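Local coordinates for DUF4973 domain-containing protein (Bacteroides thetaiotaomicron, PDB 4QNI), which is of unknown function but is probably an auxiliary nutrient-binding protein of two domains, predicted to be a lipoprotein, at residues Asp131-Trp136 / Asp229-Lys234; Glu255-Glu260 / Tyr294-Ile299. All blocks are in the same frame, centred on the assembly; numbering follows the deposited sequence.

From the N terminus, the chain first builds the region of the DUF4973 family, whose turn at 131-136 leads into strand 135-142. Contact 1 closes a loop of 92 residues by bringing this turn against 229-234, the loop ahead of strand 234-240 in the BT_3044-like C-terminal region, and so ties the mixed sheet to the ten-stranded antiparallel sheet. Contact 2 opens only afterwards and lies wholly within the second region, where the end of strand 282-298 comes back to pair with 255-260. The two loops therefore follow in series. The centres of contact 1 and contact 2 are about 16 Å apart, and the two touch where Tyr233 OH lies 3.0 Å from Ile299 N, probably hydrogen-bonded.

Contact 1 of 2, residues Asp131-Trp136 / Asp229-Lys234; sequences DMSEKW and DRRKYK. With EDO (1,2-ethanediol), chain G.
The carbonyl oxygen of Ser133 is gripped by the guanidinium of Arg230: NH2 binds Ser133 O at 2.9 Å, and Arg230 NE adds a weak bond to Ser133 O at 3.0 Å. The NH2 donor lies 20° from the carbonyl plane. Arg230 reaches this oxygen through a chain bent at chi3 (-54°), which sets NE beside it; NH2 also binds Glu90 O, and CD of Lys135 lies over one guanidinium face, towards its rim. Arg231 takes the neighbouring carboxylate side-on, with NH2 on Glu134 OE1 at 3.0 Å and NE on Glu134 OE2 at 3.1 Å. Both bonds are nearly straight and both acceptors lie in the guanidinium plane, yet the nitrogens stand above the carboxylate plane, the two planes being 47° apart. Ser133 belongs to a type I beta turn from Asp131 to Glu134, ahead of strand 135-142, and this turn docks on the loop and short 3-10 segment before strand 234-240, joining the two family regions of the chain. An alanine in place of Arg231 would probably leave the Glu134 carboxylate without its salt-bridge mate and open a gap beside Ser133 CB, which packs 3.8 Å from Arg231 CG. The guanidinium groups of Arg230 and Arg231 lie close, donor beside donor, so the Glu134 carboxylate probably offsets part of their repulsion. At the Ser133 hydroxyl, the aliphatic part of Lys234 passes by, CD being 3.3 Å from Ser133 OG. Lys234 NZ then forms a salt bridge with Asp131, though the placing of OD1 is doubtful, and binds O1 of an ethanediol, probably from the crystallisation liquor, at 2.9 Å.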
loop_
_atom_site.group_PDB
_atom_site.type_symbol
_atom_site.label_atom_id
_atom_site.label_comp_id
_atom_site.label_asym_id
_atom_site.label_seq_id
_atom_site.Cartn_x
_atom_site.Cartn_y
_atom_site.Cartn_z
ATOM N N ASP A 131 21.103 31.309 -4.455
ATOM C CA ASP A 131 19.793 31.635 -4.980
ATOM C C ASP A 131 18.979 30.363 -4.839
ATOM O O ASP A 131 19.195 29.397 -5.576
ATOM C CB ASP A 131 19.876 32.123 -6.446
ATOM C CG ASP A 131 18.554 32.676 -6.982
ATOM O OD1 ASP A 131 17.487 32.334 -6.418
ATOM O OD2 ASP A 131 18.587 33.478 -7.930
HETATM N N MSE A 132 18.093 30.332 -3.849
HETATM C CA MSE A 132 17.290 29.150 -3.542
HETATM C C MSE A 132 16.173 28.899 -4.582
HETATM O O MSE A 132 15.491 27.865 -4.502
HETATM C CB MSE A 132 16.749 29.214 -2.108
HETATM C CG MSE A 132 17.851 29.014 -1.050
HETATM SE SE MSE A 132 18.634 27.207 -1.132
HETATM C CE MSE A 132 17.131 26.202 -0.480
ATOM N N SER A 133 16.071 29.786 -5.604
ATOM C CA SER A 133 15.171 29.671 -6.767
ATOM C C SER A 133 15.538 28.443 -7.566
ATOM O O SER A 133 14.688 27.821 -8.197
ATOM C CB SER A 133 15.296 30.897 -7.659
ATOM O OG SER A 133 14.195 31.725 -7.368
ATOM N N GLU A 134 16.834 28.124 -7.556
ATOM C CA GLU A 134 17.395 26.909 -8.122
ATOM C C GLU A 134 17.103 25.865 -7.098
ATOM O O GLU A 134 17.318 26.107 -5.905
ATOM C CB GLU A 134 18.919 27.058 -8.358
ATOM C CG GLU A 134 19.364 28.326 -9.065
ATOM C CD GLU A 134 18.853 28.529 -10.476
ATOM O OE1 GLU A 134 18.703 27.530 -11.218
ATOM O OE2 GLU A 134 18.578 29.697 -10.832
ATOM N N LYS A 135 16.556 24.741 -7.495
ATOM C CA LYS A 135 16.201 23.715 -6.505
ATOM C C LYS A 135 17.478 22.894 -6.262
ATOM O O LYS A 135 17.632 21.798 -6.802
ATOM C CB LYS A 135 15.004 22.894 -7.037
ATOM C CG LYS A 135 13.720 23.740 -7.255
ATOM C CD LYS A 135 12.733 23.144 -8.288
ATOM C CE LYS A 135 12.253 21.743 -7.971
ATOM N NZ LYS A 135 11.116 21.360 -8.852
ATOM N N TRP A 136 18.453 23.515 -5.548
ATOM C CA TRP A 136 19.793 22.969 -5.316
ATOM C C TRP A 136 19.739 21.621 -4.628
ATOM O O TRP A 136 19.119 21.477 -3.582
ATOM C CB TRP A 136 20.677 23.933 -4.523
ATOM C CG TRP A 136 21.055 25.181 -5.290
ATOM C CD1 TRP A 136 20.654 26.455 -5.022
ATOM C CD2 TRP A 136 21.896 25.261 -6.457
ATOM N NE1 TRP A 136 21.235 27.330 -5.914
ATOM C CE2 TRP A 136 21.997 26.623 -6.806
ATOM C CE3 TRP A 136 22.619 24.317 -7.211
ATOM C CZ2 TRP A 136 22.770 27.065 -7.895
ATOM C CZ3 TRP A 136 23.382 24.754 -8.286
ATOM C CH2 TRP A 136 23.450 26.111 -8.619
ATOM N N ASP A 229 8.292 29.913 -14.423
ATOM C CA ASP A 229 8.622 31.364 -14.379
ATOM C C ASP A 229 8.850 31.930 -12.935
ATOM O O ASP A 229 8.969 33.153 -12.799
ATOM C CB ASP A 229 7.533 32.206 -15.112
ATOM C CG ASP A 229 6.081 31.953 -14.725
ATOM O OD1 ASP A 229 5.826 30.987 -13.971
ATOM O OD2 ASP A 229 5.190 32.716 -15.206
ATOM N N ARG A 230 8.968 31.045 -11.896
ATOM C CA ARG A 230 9.266 31.334 -10.466
ATOM C C ARG A 230 10.087 32.597 -10.225
ATOM O O ARG A 230 9.716 33.460 -9.422
ATOM C CB ARG A 230 10.183 30.216 -9.872
ATOM C CG ARG A 230 9.585 28.899 -9.581
ATOM C CD ARG A 230 10.477 28.010 -8.742
ATOM N NE ARG A 230 11.833 27.766 -9.229
ATOM C CZ ARG A 230 12.161 26.860 -10.148
ATOM N NH1 ARG A 230 11.221 26.171 -10.778
ATOM N NH2 ARG A 230 13.426 26.688 -10.490
ATOM N N ARG A 231 11.299 32.600 -10.846
ATOM C CA ARG A 231 12.402 33.553 -10.665
ATOM C C ARG A 231 11.981 35.012 -10.909
ATOM O O ARG A 231 12.591 35.926 -10.348
ATOM C CB ARG A 231 13.600 33.147 -11.549
ATOM C CG ARG A 231 14.175 31.754 -11.202
ATOM C CD ARG A 231 15.103 31.244 -12.296
ATOM N NE ARG A 231 15.712 29.937 -12.023
ATOM C CZ ARG A 231 15.170 28.755 -12.337
ATOM N NH1 ARG A 231 13.947 28.691 -12.854
ATOM N NH2 ARG A 231 15.832 27.624 -12.088
ATOM N N LYS A 232 10.920 35.220 -11.697
ATOM C CA LYS A 232 10.366 36.546 -11.966
ATOM C C LYS A 232 9.532 37.051 -10.762
ATOM O O LYS A 232 9.212 38.237 -10.706
ATOM C CB LYS A 232 9.465 36.487 -13.232
ATOM C CG LYS A 232 10.062 37.077 -14.509
ATOM C CD LYS A 232 9.058 37.089 -15.700
ATOM C CE LYS A 232 8.128 38.300 -15.746
ATOM N NZ LYS A 232 7.445 38.452 -17.066
ATOM N N TYR A 233 9.182 36.157 -9.807
ATOM C CA TYR A 233 8.273 36.492 -8.704
ATOM C C TYR A 233 8.833 36.281 -7.263
ATOM O O TYR A 233 8.084 35.829 -6.389
ATOM C CB TYR A 233 6.981 35.679 -8.898
ATOM C CG TYR A 233 6.358 35.928 -10.255
ATOM C CD1 TYR A 233 5.633 37.093 -10.508
ATOM C CD2 TYR A 233 6.536 35.027 -11.305
ATOM C CE1 TYR A 233 5.084 37.344 -11.760
ATOM C CE2 TYR A 233 5.992 35.272 -12.566
ATOM C CZ TYR A 233 5.274 36.435 -12.789
ATOM O OH TYR A 233 4.742 36.697 -14.028
ATOM N N LYS A 234 10.091 36.705 -6.987
ATOM C CA LYS A 234 10.649 36.571 -5.628
ATOM C C LYS A 234 10.352 37.799 -4.751
ATOM O O LYS A 234 10.724 38.930 -5.094
ATOM C CB LYS A 234 12.160 36.303 -5.651
ATOM C CG LYS A 234 12.511 34.985 -6.339
ATOM C CD LYS A 234 13.960 34.957 -6.775
ATOM C CE LYS A 234 14.898 34.549 -5.667
ATOM N NZ LYS A 234 16.293 34.788 -6.077
HETATM C C1 EDO G . 18.261 35.934 -3.574
HETATM O O1 EDO G . 17.734 34.614 -3.533
HETATM C C2 EDO G . 19.794 35.914 -3.382
HETATM O O2 EDO G . 20.429 35.581 -4.612
#

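Contact 2 of 2, residues Glu255-Glu260 / Tyr294-Ile299; sequences EEIGFE and YYFNYI. With EDO (1,2-ethanediol), chain E.
The side chains of Phe259 and Tyr294 cross at about a right angle, and their rings meet obliquely, with planes 39° apart and centroids separated by 5.5 Å. Phe259 CE1 makes the closest approach, 3.6 Å from Tyr294 CD1. Phe259 CG lies anti to the backbone N (chi1 179°); although the CB bond points away from strand 282-298, the ring reaches Tyr294 obliquely. Tyr294 OH hydrogen-bonds both Gly221 N and O1 of an ethanediol, probably from the crystallisation liquor, which lies in the ring plane at its edge. Ile257 and Phe296 meet more loosely and at a slant: CD1 of the isoleucine reaches CB of the phenylalanine at 4.1 Å. The backbones pair antiparallel. Glu260 and Tyr295 form a hydrogen-bonded pair, Glu260 N binding Tyr295 O at 2.9 Å and Tyr295 N binding Glu260 O at 2.8 Å. Their CB atoms stand on the same face of the sheet. Glu260 O also meets the edge of the Tyr295 ring, in its plane. A further backbone bond, Asn297 N to Ile257 O at 2.6 Å, joins the segments on the other side of Gly258 along the chain. At Gly258 the backbone has positive phi (52°), which favours glycine, and a CB would collide with Asn297 ND2; Asn297 ND2 lies 3.7 Å from Gly258 CA. Arg307 NH1, on the next strand, binds both Gly258 O and Asn297 OD1, linking the loop to the asparagine. In the ten-stranded antiparallel sheet, strand 282-298 thus lies between strand 260-275, which begins at Glu260, and strand 306-321, where His309 stacks on Tyr295, while Ile235 of strand 234-240 touches both Phe259 and Tyr294.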
loop_
_atom_site.group_PDB
_atom_site.type_symbol
_atom_site.label_atom_id
_atom_site.label_comp_id
_atom_site.label_asym_id
_atom_site.label_seq_id
_atom_site.Cartn_x
_atom_site.Cartn_y
_atom_site.Cartn_z
ATOM N N GLU A 255 9.479 46.766 -10.808
ATOM C CA GLU A 255 8.939 47.436 -12.002
ATOM C C GLU A 255 8.398 46.455 -13.053
ATOM O O GLU A 255 7.410 46.762 -13.723
ATOM C CB GLU A 255 9.986 48.360 -12.664
ATOM C CG GLU A 255 10.620 49.386 -11.734
ATOM C CD GLU A 255 9.675 50.378 -11.082
ATOM O OE1 GLU A 255 9.301 51.373 -11.746
ATOM O OE2 GLU A 255 9.319 50.168 -9.898
ATOM N N GLU A 256 9.038 45.293 -13.188
ATOM C CA GLU A 256 8.653 44.277 -14.151
ATOM C C GLU A 256 7.290 43.636 -13.815
ATOM O O GLU A 256 6.464 43.454 -14.718
ATOM C CB GLU A 256 9.748 43.204 -14.227
ATOM C CG GLU A 256 9.533 42.176 -15.329
ATOM C CD GLU A 256 10.595 41.103 -15.466
ATOM O OE1 GLU A 256 11.411 40.931 -14.531
ATOM O OE2 GLU A 256 10.602 40.424 -16.518
ATOM N N ILE A 257 7.053 43.309 -12.526
ATOM C CA ILE A 257 5.849 42.606 -12.091
ATOM C C ILE A 257 4.846 43.561 -11.408
ATOM O O ILE A 257 3.883 43.116 -10.773
ATOM C CB ILE A 257 6.240 41.381 -11.213
ATOM C CG1 ILE A 257 6.858 41.771 -9.857
ATOM C CG2 ILE A 257 7.163 40.414 -11.996
ATOM C CD1 ILE A 257 6.778 40.571 -8.770
ATOM N N GLY A 258 5.060 44.860 -11.598
ATOM C CA GLY A 258 4.208 45.915 -11.051
ATOM C C GLY A 258 3.967 45.794 -9.560
ATOM O O GLY A 258 2.836 45.954 -9.097
ATOM N N PHE A 259 5.025 45.424 -8.821
ATOM C CA PHE A 259 5.013 45.221 -7.374
ATOM C C PHE A 259 4.725 46.536 -6.690
ATOM O O PHE A 259 5.236 47.579 -7.105
ATOM C CB PHE A 259 6.343 44.606 -6.886
ATOM C CG PHE A 259 6.432 44.375 -5.395
ATOM C CD1 PHE A 259 5.873 43.240 -4.815
ATOM C CD2 PHE A 259 7.070 45.296 -4.570
ATOM C CE1 PHE A 259 5.952 43.031 -3.437
ATOM C CE2 PHE A 259 7.160 45.074 -3.188
ATOM C CZ PHE A 259 6.603 43.945 -2.635
ATOM N N GLU A 260 3.836 46.488 -5.693
ATOM C CA GLU A 260 3.401 47.650 -4.930
ATOM C C GLU A 260 3.074 47.248 -3.512
ATOM O O GLU A 260 2.272 46.352 -3.283
ATOM C CB GLU A 260 2.166 48.302 -5.584
ATOM C CG GLU A 260 2.489 49.351 -6.633
ATOM C CD GLU A 260 2.684 50.772 -6.131
ATOM O OE1 GLU A 260 1.759 51.309 -5.478
ATOM O OE2 GLU A 260 3.737 51.371 -6.451
ATOM N N TYR A 294 0.593 43.448 -0.084
ATOM C CA TYR A 294 1.214 43.870 -1.333
ATOM C C TYR A 294 0.394 43.427 -2.559
ATOM O O TYR A 294 -0.502 42.561 -2.491
ATOM C CB TYR A 294 2.689 43.405 -1.447
ATOM C CG TYR A 294 2.883 41.913 -1.581
ATOM C CD1 TYR A 294 2.848 41.294 -2.831
ATOM C CD2 TYR A 294 3.203 41.132 -0.479
ATOM C CE1 TYR A 294 3.048 39.918 -2.965
ATOM C CE2 TYR A 294 3.383 39.753 -0.594
ATOM C CZ TYR A 294 3.330 39.154 -1.845
ATOM O OH TYR A 294 3.535 37.807 -1.975
ATOM N N TYR A 295 0.740 44.053 -3.682
ATOM C CA TYR A 295 0.171 43.838 -4.999
ATOM C C TYR A 295 1.252 43.466 -6.016
ATOM O O TYR A 295 2.348 44.026 -5.963
ATOM C CB TYR A 295 -0.498 45.118 -5.477
ATOM C CG TYR A 295 -1.689 45.568 -4.679
ATOM C CD1 TYR A 295 -1.535 46.403 -3.572
ATOM C CD2 TYR A 295 -2.982 45.286 -5.106
ATOM C CE1 TYR A 295 -2.641 46.878 -2.864
ATOM C CE2 TYR A 295 -4.091 45.784 -4.429
ATOM C CZ TYR A 295 -3.916 46.565 -3.296
ATOM O OH TYR A 295 -5.004 47.052 -2.621
ATOM N N PHE A 296 0.924 42.609 -6.994
ATOM C CA PHE A 296 1.847 42.279 -8.085
ATOM C C PHE A 296 1.066 41.770 -9.285
ATOM O O PHE A 296 -0.065 41.306 -9.130
ATOM C CB PHE A 296 2.923 41.249 -7.650
ATOM C CG PHE A 296 2.454 39.817 -7.623
ATOM C CD1 PHE A 296 1.728 39.326 -6.545
ATOM C CD2 PHE A 296 2.736 38.954 -8.682
ATOM C CE1 PHE A 296 1.291 38.002 -6.523
ATOM C CE2 PHE A 296 2.294 37.631 -8.663
ATOM C CZ PHE A 296 1.587 37.160 -7.575
ATOM N N ASN A 297 1.702 41.787 -10.465
ATOM C CA ASN A 297 1.117 41.286 -11.702
ATOM C C ASN A 297 1.691 39.933 -12.069
ATOM O O ASN A 297 2.911 39.791 -12.211
ATOM C CB ASN A 297 1.363 42.260 -12.866
ATOM C CG ASN A 297 0.755 43.632 -12.711
ATOM O OD1 ASN A 297 -0.363 43.794 -12.221
ATOM N ND2 ASN A 297 1.454 44.646 -13.196
ATOM N N TYR A 298 0.831 38.928 -12.199
ATOM C CA TYR A 298 1.256 37.632 -12.689
ATOM C C TYR A 298 0.976 37.647 -14.201
ATOM O O TYR A 298 -0.097 38.103 -14.615
ATOM C CB TYR A 298 0.582 36.454 -11.968
ATOM C CG TYR A 298 1.028 35.128 -12.538
ATOM C CD1 TYR A 298 2.349 34.706 -12.420
ATOM C CD2 TYR A 298 0.159 34.340 -13.292
ATOM C CE1 TYR A 298 2.795 33.538 -13.037
ATOM C CE2 TYR A 298 0.588 33.146 -13.881
ATOM C CZ TYR A 298 1.908 32.756 -13.757
ATOM O OH TYR A 298 2.347 31.593 -14.345
ATOM N N ILE A 299 1.967 37.209 -15.019
ATOM C CA ILE A 299 1.866 37.201 -16.476
ATOM C C ILE A 299 1.990 35.737 -16.958
ATOM O O ILE A 299 3.106 35.220 -17.075
ATOM C CB ILE A 299 2.906 38.180 -17.141
ATOM C CG1 ILE A 299 2.819 39.626 -16.555
ATOM C CG2 ILE A 299 2.745 38.240 -18.657
ATOM C CD1 ILE A 299 3.920 39.952 -15.534
HETATM C C1 EDO E . 3.960 35.373 0.876
HETATM O O1 EDO E . 4.225 36.554 0.146
HETATM C C2 EDO E . 2.465 35.116 0.931
HETATM O O2 EDO E . 1.992 34.735 -0.347
#